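Local coordinates for protein salicylaldehyde dehydrogenase NahF (Pseudomonas putida, PDB 4JZ6) that probably catalyses the NAD-dependent oxidation of salicylaldehyde to salicylate, a step in the bacterial breakdown of naphthalene, at residues F23-W28 against A63-E68; E67-T72 against A212-Y217. All blocks are in the same frame, centred on the assembly; numbering follows the deposited sequence.

In the fold
Going from the N terminus, the chain leaves strand 18-24, turns, and returns along strand 27-29. Contact 1 closes the first loop, where residues 23-28 meet helix 56-73 after the chain has passed through strands 36-40 and 47-52. The same helix then opens a much longer loop, through helices 78-94 to 195-208 and the first two strands of the six-stranded sheet, 159-162 and 186-189, before contact 2 brings residues 212-217 back to it. The loops follow one another, sharing Glu67 and Glu68, with contact centres about 6 Å apart. Phe23 pairs by a backbone hydrogen bond with Tyr217, and Asn216 OD1 binds Asn25 N, so hairpin, helix and strand 215-218 meet pairwise.

Contact 1: residues F23-W28 against A63-E68; sequences FINNAW and AQAAEE
Asn25 and the backbone of Ala65 share a water. It gives one proton to Ala65 O at 2.8 Å and the other to Asn25 OD1 at 2.9 Å, so the amide of the hairpin turn reaches a helix carbonyl without any direct hydrogen bond between the segments. The flat of the same amide lies against the Ala65 methyl. Asn25 ND2 is 3.7 Å from Ala65 CB, and CG and OD1 are only slightly farther, so the methyl sits under the group rather than at its edge. An unusual chi1 of -99°, away from the staggered positions, brings the amide over toward the helix.

The second touch is purely apolar. Ile24 has CG2 anti to its backbone N, and that branch meets Ala65 CB at 3.8 Å. CG1 lies beside the backbone N, anti to the carbonyl carbon, and the side chain also leans on Lys61 and Ala62. One small methyl is thus covered by two hairpin side chains. Because Ala65 is so small, turn and helix come close, with Asn25 CA 6.3 Å from Ala65 CA.

The turn itself is held by Ile24 N bonding to Ala27 O at 3.0 Å, with a weaker return bond. Asn25 and Asn26 both take left-handed backbone angles. Beyond this hydrogen-bonded pair, Phe23 turns its edge onto the Trp28 ring, with CD1 3.2 Å above the centre of the indole plane. Asn216 OD1 accepts from Asn25 N, and Gln206 accepts from Trp28 NE1, so the hairpin also rests on strand 215-218 and helix 195-208.

This is a tight two-residue beta-hairpin with a turn close to type I', laid against the first long helix of the aldehyde dehydrogenase fold.

Contact 2: residues E67-T72 against A212-Y217; sequences EEAFKT and AGVLNY
Ala69 points its methyl toward the loop before strand 215-218 and meets backbone there. Ala69 CB lies 3.4 Å from Ala212 O and 3.5 Å from Gly213 O, two successive carbonyl oxygens. Val214 CG2 stands 4.5 Å from Ala69 CB, a loose apolar contact.

Gly213 makes the close approach possible. Its positive phi (89°) belongs to a backbone conformation that by itself calls for glycine, since a side chain would be jammed against the carbonyl oxygen of Ala212. A side chain here would also collide with the Ala69 methyl, and without one Ala69 CA and Gly213 CA come within 5.2 Å. Behind it, Asn216 folds back along its own segment: chi1 of -57° places the amide so that Asn216 ND2 gives a weak, bent bond to Gly213 O at 2.8 Å. That oxygen is therefore approached by the Ala69 methyl as well as by the amide.

The contact packs an alanine of helix 56-73 against a glycine-containing loop. That loop leads into the outermost strand of the six-stranded sheet, which the N-terminal hairpin borders: the largely parallel, Rossmann-like sheet of the aldehyde dehydrogenase cofactor domain.

Contact 1: residues F23-W28 against A63-E68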
loop_
_atom_site.group_PDB
_atom_site.type_symbol
_atom_site.label_atom_id
_atom_site.label_comp_id
_atom_site.label_asym_id
_atom_site.label_seq_id
_atom_site.Cartn_x
_atom_site.Cartn_y
_atom_site.Cartn_z
ATOM N N PHE A 23 27.589 8.405 5.278
ATOM C CA PHE A 23 27.435 8.085 6.696
ATOM C C PHE A 23 26.915 6.667 6.932
ATOM O O PHE A 23 25.764 6.358 6.620
ATOM C CB PHE A 23 26.518 9.103 7.365
ATOM C CG PHE A 23 26.428 8.953 8.852
ATOM C CD1 PHE A 23 27.454 9.403 9.671
ATOM C CD2 PHE A 23 25.310 8.374 9.436
ATOM C CE1 PHE A 23 27.371 9.278 11.051
ATOM C CE2 PHE A 23 25.220 8.244 10.809
ATOM C CZ PHE A 23 26.250 8.700 11.620
ATOM N N ILE A 24 27.775 5.808 7.477
ATOM C CA ILE A 24 27.408 4.432 7.805
ATOM C C ILE A 24 27.973 4.026 9.168
ATOM O O ILE A 24 29.162 4.211 9.428
ATOM C CB ILE A 24 27.921 3.440 6.745
ATOM C CG1 ILE A 24 27.362 3.788 5.364
ATOM C CG2 ILE A 24 27.549 2.023 7.129
ATOM C CD1 ILE A 24 27.767 2.820 4.281
ATOM N N ASN A 25 27.115 3.479 10.030
ATOM C CA ASN A 25 27.518 3.017 11.362
ATOM C C ASN A 25 28.195 4.075 12.235
ATOM O O ASN A 25 29.271 3.832 12.781
ATOM C CB ASN A 25 28.425 1.788 11.258
ATOM C CG ASN A 25 27.681 0.493 11.491
ATOM O OD1 ASN A 25 26.735 0.437 12.282
ATOM N ND2 ASN A 25 28.105 -0.565 10.806
ATOM N N ASN A 26 27.559 5.235 12.368
ATOM C CA ASN A 26 28.106 6.333 13.159
ATOM C C ASN A 26 29.489 6.761 12.682
ATOM O O ASN A 26 30.298 7.272 13.462
ATOM C CB ASN A 26 28.126 5.983 14.654
ATOM C CG ASN A 26 26.807 6.290 15.345
ATOM O OD1 ASN A 26 25.835 6.709 14.708
ATOM N ND2 ASN A 26 26.766 6.077 16.656
ATOM N N ALA A 27 29.756 6.546 11.396
ATOM C CA ALA A 27 31.043 6.916 10.816
ATOM C C ALA A 27 30.873 7.671 9.505
ATOM O O ALA A 27 30.169 7.217 8.601
ATOM C CB ALA A 27 31.908 5.681 10.605
ATOM N N TRP A 28 31.516 8.831 9.405
ATOM C CA TRP A 28 31.547 9.569 8.152
ATOM C C TRP A 28 32.724 9.092 7.311
ATOM O O TRP A 28 33.869 9.107 7.765
ATOM C CB TRP A 28 31.622 11.067 8.414
ATOM C CG TRP A 28 30.356 11.630 8.988
ATOM C CD1 TRP A 28 30.085 11.872 10.307
ATOM C CD2 TRP A 28 29.186 12.022 8.261
ATOM N NE1 TRP A 28 28.818 12.392 10.444
ATOM C CE2 TRP A 28 28.248 12.497 9.204
ATOM C CE3 TRP A 28 28.841 12.024 6.909
ATOM C CZ2 TRP A 28 26.987 12.959 8.832
ATOM C CZ3 TRP A 28 27.588 12.482 6.544
ATOM C CH2 TRP A 28 26.678 12.945 7.501
ATOM N N ALA A 63 22.844 -1.077 3.866
ATOM C CA ALA A 63 21.710 -1.932 4.178
ATOM C C ALA A 63 22.078 -2.937 5.260
ATOM O O ALA A 63 21.307 -3.172 6.199
ATOM C CB ALA A 63 21.234 -2.647 2.935
ATOM N N GLN A 64 23.260 -3.528 5.122
ATOM C CA GLN A 64 23.744 -4.504 6.090
ATOM C C GLN A 64 23.860 -3.876 7.476
ATOM O O GLN A 64 23.422 -4.461 8.472
ATOM C CB GLN A 64 25.074 -5.109 5.629
ATOM C CG GLN A 64 24.926 -6.035 4.417
ATOM C CD GLN A 64 26.256 -6.428 3.791
ATOM O OE1 GLN A 64 27.298 -5.831 4.076
ATOM N NE2 GLN A 64 26.222 -7.438 2.928
ATOM N N ALA A 65 24.426 -2.674 7.528
ATOM C CA ALA A 65 24.482 -1.910 8.770
ATOM C C ALA A 65 23.080 -1.714 9.356
ATOM O O ALA A 65 22.858 -1.960 10.540
ATOM C CB ALA A 65 25.157 -0.569 8.538
ATOM N N ALA A 66 22.141 -1.282 8.520
ATOM C CA ALA A 66 20.771 -1.058 8.970
ATOM C C ALA A 66 20.138 -2.343 9.498
ATOM O O ALA A 66 19.478 -2.335 10.540
ATOM C CB ALA A 66 19.928 -0.469 7.853
ATOM N N GLU A 67 20.344 -3.441 8.774
ATOM C CA GLU A 67 19.816 -4.741 9.182
ATOM C C GLU A 67 20.382 -5.146 10.538
ATOM O O GLU A 67 19.641 -5.533 11.443
ATOM C CB GLU A 67 20.132 -5.807 8.125
ATOM C CG GLU A 67 19.734 -7.229 8.506
ATOM C CD GLU A 67 18.311 -7.587 8.114
ATOM O OE1 GLU A 67 18.046 -8.785 7.884
ATOM O OE2 GLU A 67 17.454 -6.682 8.034
ATOM N N GLU A 68 21.700 -5.034 10.670
ATOM C CA GLU A 68 22.395 -5.417 11.892
ATOM C C GLU A 68 21.924 -4.610 13.097
ATOM O O GLU A 68 21.685 -5.161 14.168
ATOM C CB GLU A 68 23.907 -5.260 11.706
ATOM C CG GLU A 68 24.730 -5.575 12.948
ATOM C CD GLU A 68 24.674 -7.045 13.354
ATOM O OE1 GLU A 68 24.303 -7.897 12.512
ATOM O OE2 GLU A 68 25.011 -7.341 14.525
HETATM O O HOH W 1 24.874 -1.754 12.403
#

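Contact 2: residues E67-T72 against A212-Y217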
loop_
_atom_site.group_PDB
_atom_site.type_symbol
_atom_site.label_atom_id
_atom_site.label_comp_id
_atom_site.label_asym_id
_atom_site.label_seq_id
_atom_site.Cartn_x
_atom_site.Cartn_y
_atom_site.Cartn_z
ATOM N N GLU A 67 20.344 -3.441 8.774
ATOM C CA GLU A 67 19.816 -4.741 9.182
ATOM C C GLU A 67 20.382 -5.146 10.538
ATOM O O GLU A 67 19.641 -5.533 11.443
ATOM C CB GLU A 67 20.132 -5.807 8.125
ATOM C CG GLU A 67 19.734 -7.229 8.506
ATOM C CD GLU A 67 18.311 -7.587 8.114
ATOM O OE1 GLU A 67 18.046 -8.785 7.884
ATOM O OE2 GLU A 67 17.454 -6.682 8.034
ATOM N N GLU A 68 21.700 -5.034 10.670
ATOM C CA GLU A 68 22.395 -5.417 11.892
ATOM C C GLU A 68 21.924 -4.610 13.097
ATOM O O GLU A 68 21.685 -5.161 14.168
ATOM C CB GLU A 68 23.907 -5.260 11.706
ATOM C CG GLU A 68 24.730 -5.575 12.948
ATOM C CD GLU A 68 24.674 -7.045 13.354
ATOM O OE1 GLU A 68 24.303 -7.897 12.512
ATOM O OE2 GLU A 68 25.011 -7.341 14.525
ATOM N N ALA A 69 21.787 -3.303 12.914
ATOM C CA ALA A 69 21.363 -2.429 13.997
ATOM C C ALA A 69 19.923 -2.715 14.396
ATOM O O ALA A 69 19.560 -2.589 15.567
ATOM C CB ALA A 69 21.520 -0.973 13.599
ATOM N N PHE A 70 19.109 -3.098 13.415
ATOM C CA PHE A 70 17.710 -3.408 13.659
ATOM C C PHE A 70 17.548 -4.453 14.760
ATOM O O PHE A 70 16.561 -4.428 15.495
ATOM C CB PHE A 70 17.019 -3.875 12.374
ATOM C CG PHE A 70 15.559 -4.200 12.557
ATOM C CD1 PHE A 70 15.112 -5.517 12.497
ATOM C CD2 PHE A 70 14.637 -3.192 12.810
ATOM C CE1 PHE A 70 13.774 -5.818 12.675
ATOM C CE2 PHE A 70 13.300 -3.486 12.993
ATOM C CZ PHE A 70 12.864 -4.802 12.922
ATOM N N LYS A 71 18.531 -5.347 14.881
ATOM C CA LYS A 71 18.494 -6.450 15.850
ATOM C C LYS A 71 18.284 -5.994 17.296
ATOM O O LYS A 71 17.640 -6.689 18.090
ATOM C CB LYS A 71 19.778 -7.280 15.778
ATOM C CG LYS A 71 19.961 -8.083 14.507
ATOM C CD LYS A 71 21.245 -8.903 14.591
ATOM C CE LYS A 71 21.572 -9.604 13.277
ATOM N NZ LYS A 71 22.860 -10.355 13.361
ATOM N N THR A 72 18.840 -4.836 17.635
ATOM C CA THR A 72 18.674 -4.272 18.968
ATOM C C THR A 72 17.702 -3.099 18.946
ATOM O O THR A 72 16.954 -2.883 19.905
ATOM C CB THR A 72 20.016 -3.790 19.557
ATOM O OG1 THR A 72 20.744 -3.084 18.550
ATOM C CG2 THR A 72 20.843 -4.963 20.024
ATOM N N ALA A 212 24.324 3.440 16.590
ATOM C CA ALA A 212 25.009 3.261 15.318
ATOM C C ALA A 212 24.222 2.345 14.389
ATOM O O ALA A 212 23.755 1.283 14.802
ATOM C CB ALA A 212 26.420 2.719 15.541
ATOM N N GLY A 213 24.075 2.768 13.136
ATOM C CA GLY A 213 23.464 1.936 12.116
ATOM C C GLY A 213 21.964 2.104 12.033
ATOM O O GLY A 213 21.309 1.502 11.183
ATOM N N VAL A 214 21.410 2.919 12.919
ATOM C CA VAL A 214 19.978 3.163 12.885
ATOM C C VAL A 214 19.630 4.090 11.718
ATOM O O VAL A 214 18.605 3.915 11.061
ATOM C CB VAL A 214 19.462 3.718 14.221
ATOM C CG1 VAL A 214 17.968 3.938 14.156
ATOM C CG2 VAL A 214 19.787 2.753 15.342
ATOM N N LEU A 215 20.498 5.066 11.457
ATOM C CA LEU A 215 20.374 5.913 10.273
ATOM C C LEU A 215 21.652 5.883 9.445
ATOM O O LEU A 215 22.738 6.162 9.947
ATOM C CB LEU A 215 20.050 7.356 10.657
ATOM C CG LEU A 215 19.987 8.356 9.496
ATOM C CD1 LEU A 215 18.839 8.024 8.552
ATOM C CD2 LEU A 215 19.863 9.781 10.009
ATOM N N ASN A 216 21.514 5.544 8.170
ATOM C CA ASN A 216 22.653 5.468 7.269
ATOM C C ASN A 216 22.391 6.310 6.021
ATOM O O ASN A 216 21.320 6.222 5.421
ATOM C CB ASN A 216 22.942 4.012 6.906
ATOM C CG ASN A 216 23.189 3.143 8.135
ATOM O OD1 ASN A 216 24.331 2.956 8.556
ATOM N ND2 ASN A 216 22.118 2.617 8.719
ATOM N N TYR A 217 23.369 7.125 5.637
ATOM C CA TYR A 217 23.156 8.157 4.627
ATOM C C TYR A 217 23.960 7.920 3.357
ATOM O O TYR A 217 25.167 7.685 3.401
ATOM C CB TYR A 217 23.482 9.532 5.223
ATOM C CG TYR A 217 23.572 10.670 4.228
ATOM C CD1 TYR A 217 24.707 11.473 4.167
ATOM C CD2 TYR A 217 22.521 10.954 3.361
ATOM C CE1 TYR A 217 24.798 12.527 3.267
ATOM C CE2 TYR A 217 22.606 12.009 2.452
ATOM C CZ TYR A 217 23.746 12.791 2.413
ATOM O OH TYR A 217 23.837 13.833 1.517
#